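Local coordinates for protein PT26-6P (Thermococcus sp., PDB 2WB7) that is of unknown function but is encoded by an extrachromosomal mobile element of an archaeon and combines two immunoglobulin-like domains with a helical domain, at residues L243-N257 with I269-M283. Numbering follows the deposited sequence.
Sequences LQSLDLSGKWVLYQN and ITAASPVHVLNSTAM
One water ties N257 to T270: T270 N donates to it over 2.7 Å, and N257 OD1 and Y255 O are placed to accept from it, though it cannot serve every neighbouring acceptor. It sits in the antiparallel hairpin of strands 253-261 and 266-272, part of the second immunoglobulin-like domain's sheet. Beside it, N257 ND2 donates to T270 OG1 at 2.9 Å, with OG1 only 7° out of the amide plane; T270 presents this hydroxyl with OG1 anti to its carbonyl carbon (chi1 -63°). A leucine in place of N257 would probably strip T270 OG1 of its amide donor and leave the water held by T270 N and Y255 O. V253 and A272 form a hydrogen-bonded pair, V253 N to A272 O at 2.9 Å and A272 N to V253 O at 3.0 Å (N-H...O 163°). On one face, L254 CD2 lies 3.7 Å from A271 CB, and A27 of helix 21-34 touches L254. The Y255 ring, on the other face, sets CE1 3.9 Å from A272 CB. W252 CH2 meets CB of selenomethionine M283, in strand 281-290, obliquely at 3.5 Å, and L243 CD1 abuts V277 CG2 at 3.5 Å.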
loop_
_atom_site.group_PDB
_atom_site.type_symbol
_atom_site.label_atom_id
_atom_site.label_comp_id
_atom_site.label_asym_id
_atom_site.label_seq_id
_atom_site.Cartn_x
_atom_site.Cartn_y
_atom_site.Cartn_z
ATOM N N LEU A 243 17.515 -21.984 -5.242
ATOM C CA LEU A 243 17.215 -22.174 -6.653
ATOM C C LEU A 243 17.216 -23.653 -7.029
ATOM O O LEU A 243 16.445 -24.069 -7.885
ATOM C CB LEU A 243 18.226 -21.426 -7.523
ATOM C CG LEU A 243 17.933 -19.971 -7.875
ATOM C CD1 LEU A 243 19.055 -19.406 -8.736
ATOM C CD2 LEU A 243 16.578 -19.853 -8.574
ATOM N N GLN A 244 18.088 -24.446 -6.411
ATOM C CA GLN A 244 18.090 -25.892 -6.643
ATOM C C GLN A 244 17.272 -26.642 -5.586
ATOM O O GLN A 244 17.576 -27.790 -5.255
ATOM C CB GLN A 244 19.520 -26.461 -6.682
ATOM C CG GLN A 244 20.418 -25.887 -7.777
ATOM C CD GLN A 244 21.479 -24.938 -7.231
ATOM O OE1 GLN A 244 21.739 -24.904 -6.018
ATOM N NE2 GLN A 244 22.104 -24.166 -8.124
ATOM N N SER A 245 16.242 -26.004 -5.046
ATOM C CA SER A 245 15.441 -26.652 -4.014
ATOM C C SER A 245 14.092 -27.078 -4.555
ATOM O O SER A 245 13.183 -26.255 -4.683
ATOM C CB SER A 245 15.244 -25.740 -2.805
ATOM O OG SER A 245 16.344 -25.835 -1.916
ATOM N N LEU A 246 13.979 -28.364 -4.881
ATOM C CA LEU A 246 12.713 -28.948 -5.301
ATOM C C LEU A 246 11.674 -28.740 -4.216
ATOM O O LEU A 246 10.481 -28.632 -4.502
ATOM C CB LEU A 246 12.863 -30.444 -5.570
ATOM C CG LEU A 246 13.573 -30.883 -6.850
ATOM C CD1 LEU A 246 13.900 -32.376 -6.740
ATOM C CD2 LEU A 246 12.748 -30.578 -8.117
ATOM N N ASP A 247 12.133 -28.663 -2.969
ATOM C CA ASP A 247 11.209 -28.521 -1.850
ATOM C C ASP A 247 10.394 -27.245 -1.990
ATOM O O ASP A 247 9.228 -27.205 -1.600
ATOM C CB ASP A 247 11.965 -28.496 -0.526
ATOM C CG ASP A 247 11.368 -29.442 0.502
ATOM O OD1 ASP A 247 10.160 -29.761 0.382
ATOM O OD2 ASP A 247 12.110 -29.874 1.425
ATOM N N LEU A 248 11.027 -26.202 -2.535
ATOM C CA LEU A 248 10.386 -24.894 -2.719
ATOM C C LEU A 248 9.900 -24.588 -4.137
ATOM O O LEU A 248 9.366 -23.513 -4.389
ATOM C CB LEU A 248 11.314 -23.768 -2.270
ATOM C CG LEU A 248 10.930 -23.200 -0.910
ATOM C CD1 LEU A 248 10.594 -24.338 0.049
ATOM C CD2 LEU A 248 12.031 -22.325 -0.358
ATOM N N SER A 249 10.082 -25.506 -5.076
ATOM C CA SER A 249 9.599 -25.211 -6.417
ATOM C C SER A 249 8.071 -25.131 -6.379
ATOM O O SER A 249 7.409 -25.993 -5.807
ATOM C CB SER A 249 10.104 -26.228 -7.461
ATOM O OG SER A 249 9.560 -27.522 -7.261
ATOM N N GLY A 250 7.518 -24.082 -6.973
ATOM C CA GLY A 250 6.074 -23.946 -7.059
ATOM C C GLY A 250 5.416 -23.464 -5.782
ATOM O O GLY A 250 4.202 -23.568 -5.632
ATOM N N LYS A 251 6.200 -22.922 -4.856
ATOM C CA LYS A 251 5.627 -22.361 -3.636
ATOM C C LYS A 251 5.575 -20.837 -3.662
ATOM O O LYS A 251 6.345 -20.191 -4.376
ATOM C CB LYS A 251 6.376 -22.863 -2.411
ATOM C CG LYS A 251 6.280 -24.362 -2.263
ATOM C CD LYS A 251 6.164 -24.770 -0.792
ATOM C CE LYS A 251 6.067 -26.281 -0.677
ATOM N NZ LYS A 251 5.356 -26.799 -1.888
ATOM N N TRP A 252 4.654 -20.271 -2.890
ATOM C CA TRP A 252 4.481 -18.827 -2.844
ATOM C C TRP A 252 4.717 -18.302 -1.448
ATOM O O TRP A 252 4.688 -19.050 -0.481
ATOM C CB TRP A 252 3.056 -18.456 -3.245
ATOM C CG TRP A 252 2.594 -19.067 -4.521
ATOM C CD1 TRP A 252 2.078 -20.315 -4.688
ATOM C CD2 TRP A 252 2.580 -18.449 -5.810
ATOM N NE1 TRP A 252 1.747 -20.514 -6.003
ATOM C CE2 TRP A 252 2.052 -19.387 -6.716
ATOM C CE3 TRP A 252 2.969 -17.197 -6.288
ATOM C CZ2 TRP A 252 1.906 -19.117 -8.072
ATOM C CZ3 TRP A 252 2.822 -16.933 -7.637
ATOM C CH2 TRP A 252 2.292 -17.886 -8.508
ATOM N N VAL A 253 4.936 -16.999 -1.357
ATOM C CA VAL A 253 4.872 -16.284 -0.101
ATOM C C VAL A 253 4.190 -14.958 -0.402
ATOM O O VAL A 253 4.280 -14.453 -1.526
ATOM C CB VAL A 253 6.259 -15.981 0.427
ATOM C CG1 VAL A 253 6.903 -17.222 1.032
ATOM C CG2 VAL A 253 7.104 -15.398 -0.679
ATOM N N LEU A 254 3.497 -14.395 0.578
ATOM C CA LEU A 254 2.952 -13.064 0.404
ATOM C C LEU A 254 4.091 -12.087 0.573
ATOM O O LEU A 254 4.995 -12.308 1.376
ATOM C CB LEU A 254 1.901 -12.785 1.457
ATOM C CG LEU A 254 0.605 -13.596 1.335
ATOM C CD1 LEU A 254 -0.438 -12.983 2.287
ATOM C CD2 LEU A 254 0.097 -13.635 -0.118
ATOM N N TYR A 255 4.080 -11.009 -0.190
ATOM C CA TYR A 255 5.125 -10.008 -0.005
ATOM C C TYR A 255 4.539 -8.770 0.655
ATOM O O TYR A 255 3.367 -8.449 0.458
ATOM C CB TYR A 255 5.804 -9.660 -1.346
ATOM C CG TYR A 255 7.049 -10.479 -1.628
ATOM C CD1 TYR A 255 6.977 -11.716 -2.262
ATOM C CD2 TYR A 255 8.300 -10.013 -1.249
ATOM C CE1 TYR A 255 8.116 -12.454 -2.504
ATOM C CE2 TYR A 255 9.436 -10.738 -1.486
ATOM C CZ TYR A 255 9.344 -11.947 -2.111
ATOM O OH TYR A 255 10.497 -12.654 -2.336
ATOM N N GLN A 256 5.334 -8.080 1.457
ATOM C CA GLN A 256 4.940 -6.738 1.831
ATOM C C GLN A 256 4.938 -5.938 0.519
ATOM O O GLN A 256 5.748 -6.207 -0.384
ATOM C CB GLN A 256 5.912 -6.126 2.845
ATOM C CG GLN A 256 6.039 -6.856 4.177
ATOM C CD GLN A 256 4.757 -6.856 4.978
ATOM O OE1 GLN A 256 3.929 -5.947 4.869
ATOM N NE2 GLN A 256 4.584 -7.883 5.799
ATOM N N ASN A 257 4.022 -4.978 0.399
ATOM C CA ASN A 257 4.012 -4.062 -0.737
ATOM C C ASN A 257 4.199 -2.641 -0.234
ATOM O O ASN A 257 3.730 -2.299 0.838
ATOM C CB ASN A 257 2.674 -4.115 -1.481
ATOM C CG ASN A 257 2.549 -5.301 -2.402
ATOM O OD1 ASN A 257 1.944 -6.304 -2.051
ATOM N ND2 ASN A 257 3.103 -5.189 -3.591
ATOM N N ILE A 269 -2.890 -7.223 -3.282
ATOM C CA ILE A 269 -2.075 -8.157 -2.515
ATOM C C ILE A 269 -1.125 -8.857 -3.481
ATOM O O ILE A 269 -1.527 -9.215 -4.602
ATOM C CB ILE A 269 -2.926 -9.198 -1.766
ATOM C CG1 ILE A 269 -3.722 -8.524 -0.656
ATOM C CG2 ILE A 269 -2.036 -10.264 -1.171
ATOM C CD1 ILE A 269 -2.890 -7.590 0.194
ATOM N N THR A 270 0.131 -9.024 -3.075
ATOM C CA THR A 270 1.108 -9.703 -3.926
ATOM C C THR A 270 1.531 -11.019 -3.317
ATOM O O THR A 270 1.976 -11.072 -2.170
ATOM C CB THR A 270 2.404 -8.876 -4.134
ATOM O OG1 THR A 270 2.115 -7.644 -4.814
ATOM C CG2 THR A 270 3.373 -9.666 -4.973
ATOM N N ALA A 271 1.395 -12.094 -4.078
ATOM C CA ALA A 271 2.054 -13.332 -3.724
ATOM C C ALA A 271 3.040 -13.630 -4.842
ATOM O O ALA A 271 2.731 -13.429 -6.017
ATOM C CB ALA A 271 1.059 -14.437 -3.581
ATOM N N ALA A 272 4.234 -14.090 -4.484
ATOM C CA ALA A 272 5.226 -14.427 -5.492
ATOM C C ALA A 272 6.075 -15.622 -5.048
ATOM O O ALA A 272 5.864 -16.151 -3.958
ATOM C CB ALA A 272 6.087 -13.223 -5.776
ATOM N N SER A 273 7.003 -16.061 -5.909
ATOM C CA SER A 273 8.017 -17.038 -5.524
ATOM C C SER A 273 8.923 -16.387 -4.520
ATOM O O SER A 273 9.110 -15.173 -4.558
ATOM C CB SER A 273 8.876 -17.430 -6.716
ATOM O OG SER A 273 8.091 -17.574 -7.874
ATOM N N PRO A 274 9.508 -17.179 -3.617
ATOM C CA PRO A 274 10.368 -16.580 -2.574
ATOM C C PRO A 274 11.853 -16.346 -2.975
ATOM O O PRO A 274 12.643 -15.837 -2.166
ATOM C CB PRO A 274 10.270 -17.594 -1.417
ATOM C CG PRO A 274 9.486 -18.821 -1.983
ATOM C CD PRO A 274 9.344 -18.632 -3.451
ATOM N N VAL A 275 12.221 -16.727 -4.200
ATOM C CA VAL A 275 13.599 -16.594 -4.674
ATOM C C VAL A 275 13.648 -15.791 -5.957
ATOM O O VAL A 275 12.892 -16.061 -6.894
ATOM C CB VAL A 275 14.201 -17.942 -5.012
ATOM C CG1 VAL A 275 15.672 -17.873 -4.872
ATOM C CG2 VAL A 275 13.672 -18.971 -4.094
ATOM N N HIS A 276 14.555 -14.815 -6.005
ATOM C CA HIS A 276 14.684 -13.917 -7.152
ATOM C C HIS A 276 16.151 -13.713 -7.453
ATOM O O HIS A 276 16.843 -13.011 -6.729
ATOM C CB HIS A 276 14.028 -12.575 -6.833
ATOM C CG HIS A 276 12.597 -12.700 -6.407
ATOM N ND1 HIS A 276 11.551 -12.714 -7.306
ATOM C CD2 HIS A 276 12.036 -12.840 -5.180
ATOM C CE1 HIS A 276 10.409 -12.839 -6.651
ATOM N NE2 HIS A 276 10.676 -12.917 -5.360
ATOM N N VAL A 277 16.631 -14.352 -8.512
ATOM C CA VAL A 277 18.050 -14.305 -8.848
ATOM C C VAL A 277 18.193 -13.923 -10.300
ATOM O O VAL A 277 17.336 -14.265 -11.108
ATOM C CB VAL A 277 18.726 -15.680 -8.650
ATOM C CG1 VAL A 277 20.226 -15.533 -8.737
ATOM C CG2 VAL A 277 18.323 -16.297 -7.316
ATOM N N LEU A 278 19.272 -13.224 -10.638
ATOM C CA LEU A 278 19.536 -12.882 -12.040
ATOM C C LEU A 278 19.596 -14.146 -12.897
ATOM O O LEU A 278 20.043 -15.200 -12.441
ATOM C CB LEU A 278 20.830 -12.077 -12.196
ATOM C CG LEU A 278 20.819 -10.616 -11.731
ATOM C CD1 LEU A 278 22.161 -9.941 -11.959
ATOM C CD2 LEU A 278 19.689 -9.820 -12.402
ATOM N N ASN A 279 19.148 -14.018 -14.140
ATOM C CA ASN A 279 19.029 -15.142 -15.068
ATOM C C ASN A 279 18.102 -16.243 -14.629
ATOM O O ASN A 279 18.073 -17.293 -15.262
ATOM C CB ASN A 279 20.381 -15.727 -15.482
ATOM C CG ASN A 279 21.002 -14.948 -16.610
ATOM O OD1 ASN A 279 20.301 -14.276 -17.385
ATOM N ND2 ASN A 279 22.321 -14.987 -16.696
ATOM N N SER A 280 17.333 -16.011 -13.576
ATOM C CA SER A 280 16.328 -16.982 -13.197
ATOM C C SER A 280 14.896 -16.437 -13.358
ATOM O O SER A 280 14.697 -15.267 -13.692
ATOM C CB SER A 280 16.593 -17.457 -11.785
ATOM O OG SER A 280 16.445 -18.863 -11.728
ATOM N N THR A 281 13.906 -17.294 -13.150
ATOM C CA THR A 281 12.507 -16.935 -13.345
ATOM C C THR A 281 11.756 -16.957 -12.025
ATOM O O THR A 281 11.985 -17.841 -11.211
ATOM C CB THR A 281 11.799 -17.946 -14.263
ATOM O OG1 THR A 281 12.357 -17.882 -15.579
ATOM C CG2 THR A 281 10.314 -17.648 -14.342
ATOM N N ALA A 282 10.843 -16.003 -11.836
ATOM C CA ALA A 282 9.954 -15.952 -10.655
ATOM C C ALA A 282 8.476 -15.752 -11.051
ATOM O O ALA A 282 8.179 -15.125 -12.062
ATOM C CB ALA A 282 10.410 -14.855 -9.692
HETATM N N MSE A 283 7.555 -16.299 -10.264
HETATM C CA MSE A 283 6.114 -16.130 -10.503
HETATM C C MSE A 283 5.525 -15.040 -9.608
HETATM O O MSE A 283 5.824 -14.978 -8.408
HETATM C CB MSE A 283 5.358 -17.414 -10.153
HETATM C CG MSE A 283 5.892 -18.718 -10.713
HETATM SE SE MSE A 283 5.331 -18.924 -12.520
HETATM C CE MSE A 283 6.629 -17.752 -13.256
HETATM O O HOH W 1 0.873 -8.381 -0.508
#